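PDB 5CE7: CTD kinase subunit gamma from Schizosaccharomyces pombe, which forms, with a kinase and a second partner subunit, a CTD kinase complex that probably hyperphosphorylates the C-terminal repeat domain of RNA polymerase II and supports transcriptional elongation. Local coordinates for residues K33-E38 / G78-M83. Sequence-based numbering, arbitrary orientation.
Sequences KHLDLE and GGYLNM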
loop_
_atom_site.group_PDB
_atom_site.type_symbol
_atom_site.label_atom_id
_atom_site.label_comp_id
_atom_site.label_asym_id
_atom_site.label_seq_id
_atom_site.Cartn_x
_atom_site.Cartn_y
_atom_site.Cartn_z
ATOM N N LYS A 33 11.493 11.279 -1.594
ATOM C CA LYS A 33 12.795 11.931 -1.732
ATOM C C LYS A 33 13.669 11.186 -2.735
ATOM O O LYS A 33 14.508 11.783 -3.413
ATOM C CB LYS A 33 13.479 11.997 -0.373
ATOM C CG LYS A 33 14.941 12.437 -0.391
ATOM C CD LYS A 33 15.107 13.903 -0.779
ATOM C CE LYS A 33 16.588 14.300 -0.780
ATOM N NZ LYS A 33 16.836 15.673 -1.316
ATOM N N HIS A 34 13.458 9.876 -2.834
ATOM C CA HIS A 34 14.250 9.032 -3.720
ATOM C C HIS A 34 13.393 8.402 -4.794
ATOM O O HIS A 34 13.480 7.202 -5.055
ATOM C CB HIS A 34 14.964 7.967 -2.896
ATOM C CG HIS A 34 15.944 8.546 -1.931
ATOM N ND1 HIS A 34 15.671 8.694 -0.585
ATOM C CD2 HIS A 34 17.173 9.076 -2.127
ATOM C CE1 HIS A 34 16.704 9.265 0.007
ATOM N NE2 HIS A 34 17.628 9.510 -0.905
ATOM N N LEU A 35 12.560 9.227 -5.409
ATOM C CA LEU A 35 11.667 8.804 -6.478
ATOM C C LEU A 35 12.427 8.096 -7.590
ATOM O O LEU A 35 11.857 7.264 -8.307
ATOM C CB LEU A 35 10.956 10.019 -7.068
ATOM C CG LEU A 35 9.452 10.177 -6.932
ATOM C CD1 LEU A 35 9.003 11.326 -7.839
ATOM C CD2 LEU A 35 8.710 8.892 -7.278
ATOM N N ASP A 36 13.706 8.433 -7.747
ATOM C CA ASP A 36 14.525 7.806 -8.785
ATOM C C ASP A 36 14.646 6.307 -8.568
ATOM O O ASP A 36 14.860 5.551 -9.518
ATOM C CB ASP A 36 15.910 8.459 -8.919
ATOM C CG ASP A 36 16.646 8.566 -7.596
ATOM O OD1 ASP A 36 17.838 8.208 -7.558
ATOM O OD2 ASP A 36 16.047 9.025 -6.603
ATOM N N LEU A 37 14.480 5.885 -7.314
ATOM C CA LEU A 37 14.585 4.476 -6.958
ATOM C C LEU A 37 13.202 3.824 -6.841
ATOM O O LEU A 37 13.075 2.765 -6.258
ATOM C CB LEU A 37 15.340 4.304 -5.628
ATOM C CG LEU A 37 16.837 4.645 -5.444
ATOM C CD1 LEU A 37 17.677 4.574 -6.750
ATOM C CD2 LEU A 37 17.025 5.990 -4.781
ATOM N N GLU A 38 12.167 4.451 -7.404
ATOM C CA GLU A 38 10.780 3.982 -7.214
ATOM C C GLU A 38 10.557 2.493 -7.520
ATOM O O GLU A 38 9.834 1.801 -6.813
ATOM C CB GLU A 38 9.784 4.868 -7.987
ATOM C CG GLU A 38 9.982 4.906 -9.503
ATOM C CD GLU A 38 9.114 5.962 -10.190
ATOM O OE1 GLU A 38 8.503 6.795 -9.494
ATOM O OE2 GLU A 38 9.054 5.967 -11.430
ATOM N N GLY A 78 2.348 10.351 -11.406
ATOM C CA GLY A 78 2.654 8.993 -11.825
ATOM C C GLY A 78 3.435 8.266 -10.749
ATOM O O GLY A 78 3.144 8.416 -9.558
ATOM N N GLY A 79 4.436 7.496 -11.162
ATOM C CA GLY A 79 5.310 6.834 -10.214
ATOM C C GLY A 79 4.562 5.868 -9.312
ATOM O O GLY A 79 3.833 4.995 -9.801
ATOM N N TYR A 80 4.733 6.024 -8.001
ATOM C CA TYR A 80 4.073 5.140 -7.034
ATOM C C TYR A 80 2.557 5.085 -7.258
ATOM O O TYR A 80 1.942 4.022 -7.146
ATOM C CB TYR A 80 4.384 5.558 -5.588
ATOM C CG TYR A 80 5.861 5.547 -5.231
ATOM C CD1 TYR A 80 6.579 4.360 -5.189
ATOM C CD2 TYR A 80 6.526 6.726 -4.923
ATOM C CE1 TYR A 80 7.933 4.348 -4.863
ATOM C CE2 TYR A 80 7.866 6.729 -4.582
ATOM C CZ TYR A 80 8.567 5.541 -4.562
ATOM O OH TYR A 80 9.905 5.555 -4.233
ATOM N N LEU A 81 1.962 6.227 -7.588
ATOM C CA LEU A 81 0.521 6.313 -7.793
ATOM C C LEU A 81 0.039 5.398 -8.918
ATOM O O LEU A 81 -0.975 4.725 -8.777
ATOM C CB LEU A 81 0.098 7.763 -8.063
ATOM C CG LEU A 81 0.294 8.728 -6.895
ATOM C CD1 LEU A 81 0.290 10.159 -7.378
ATOM C CD2 LEU A 81 -0.783 8.499 -5.836
ATOM N N ASN A 82 0.763 5.377 -10.032
ATOM C CA ASN A 82 0.410 4.492 -11.146
ATOM C C ASN A 82 0.632 3.023 -10.817
ATOM O O ASN A 82 -0.124 2.161 -11.255
ATOM C CB ASN A 82 1.191 4.856 -12.420
ATOM C CG ASN A 82 0.690 6.144 -13.065
ATOM O OD1 ASN A 82 -0.349 6.685 -12.677
ATOM N ND2 ASN A 82 1.421 6.631 -14.062
HETATM N N MSE A 83 1.688 2.730 -10.064
HETATM C CA MSE A 83 1.983 1.348 -9.708
HETATM C C MSE A 83 0.946 0.783 -8.739
HETATM O O MSE A 83 0.485 -0.343 -8.878
HETATM C CB MSE A 83 3.374 1.230 -9.089
HETATM C CG MSE A 83 4.485 1.750 -9.976
HETATM SE SE MSE A 83 6.196 1.686 -9.005
HETATM C CE MSE A 83 6.977 0.154 -9.910
#
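Apolar contact dominates where the ring of Tyr80 reaches from the first turn of helix 80-86 to the turn joining helices 25-33 and 38-51. With CG anti to its carbonyl carbon (chi1 -60°), the tyrosine lays its ring alongside this turn, and Leu35 and Glu38 meet the same side of it obliquely, at neighbouring positions. Leu35 CD2, a branch methyl suited to an aromatic surface, lies 3.6 Å from Tyr80 CE2; Glu38 CB stands 3.7 Å from Tyr80 CE1, so the glutamate contributes its aliphatic base. A long aromatic residue suits this span, because its hydroxyl can still donate a hydrogen bond at the far end, to Ala31 O of helix 25-33. An alanine here would probably loosen the turn from helix 80-86, since both the ring packing and that bond would go.

The polar end of Glu38 runs over the backbone instead. Its chain, extended beyond CG, brings OE1 to 3.3 Å from Gly79 CA. Gly79, the N-cap residue, has a glycine-favouring positive phi (61°), and a side chain there would collide with the carboxylate.

Within this all-helical CID, the long, flexible selenomethionine Met83 touches Glu39 and Tyr42 of helix 38-51. The contact fastens the start of helix 80-86 to the turn, and Tyr80 reaches on to Leu67 of helix 54-73.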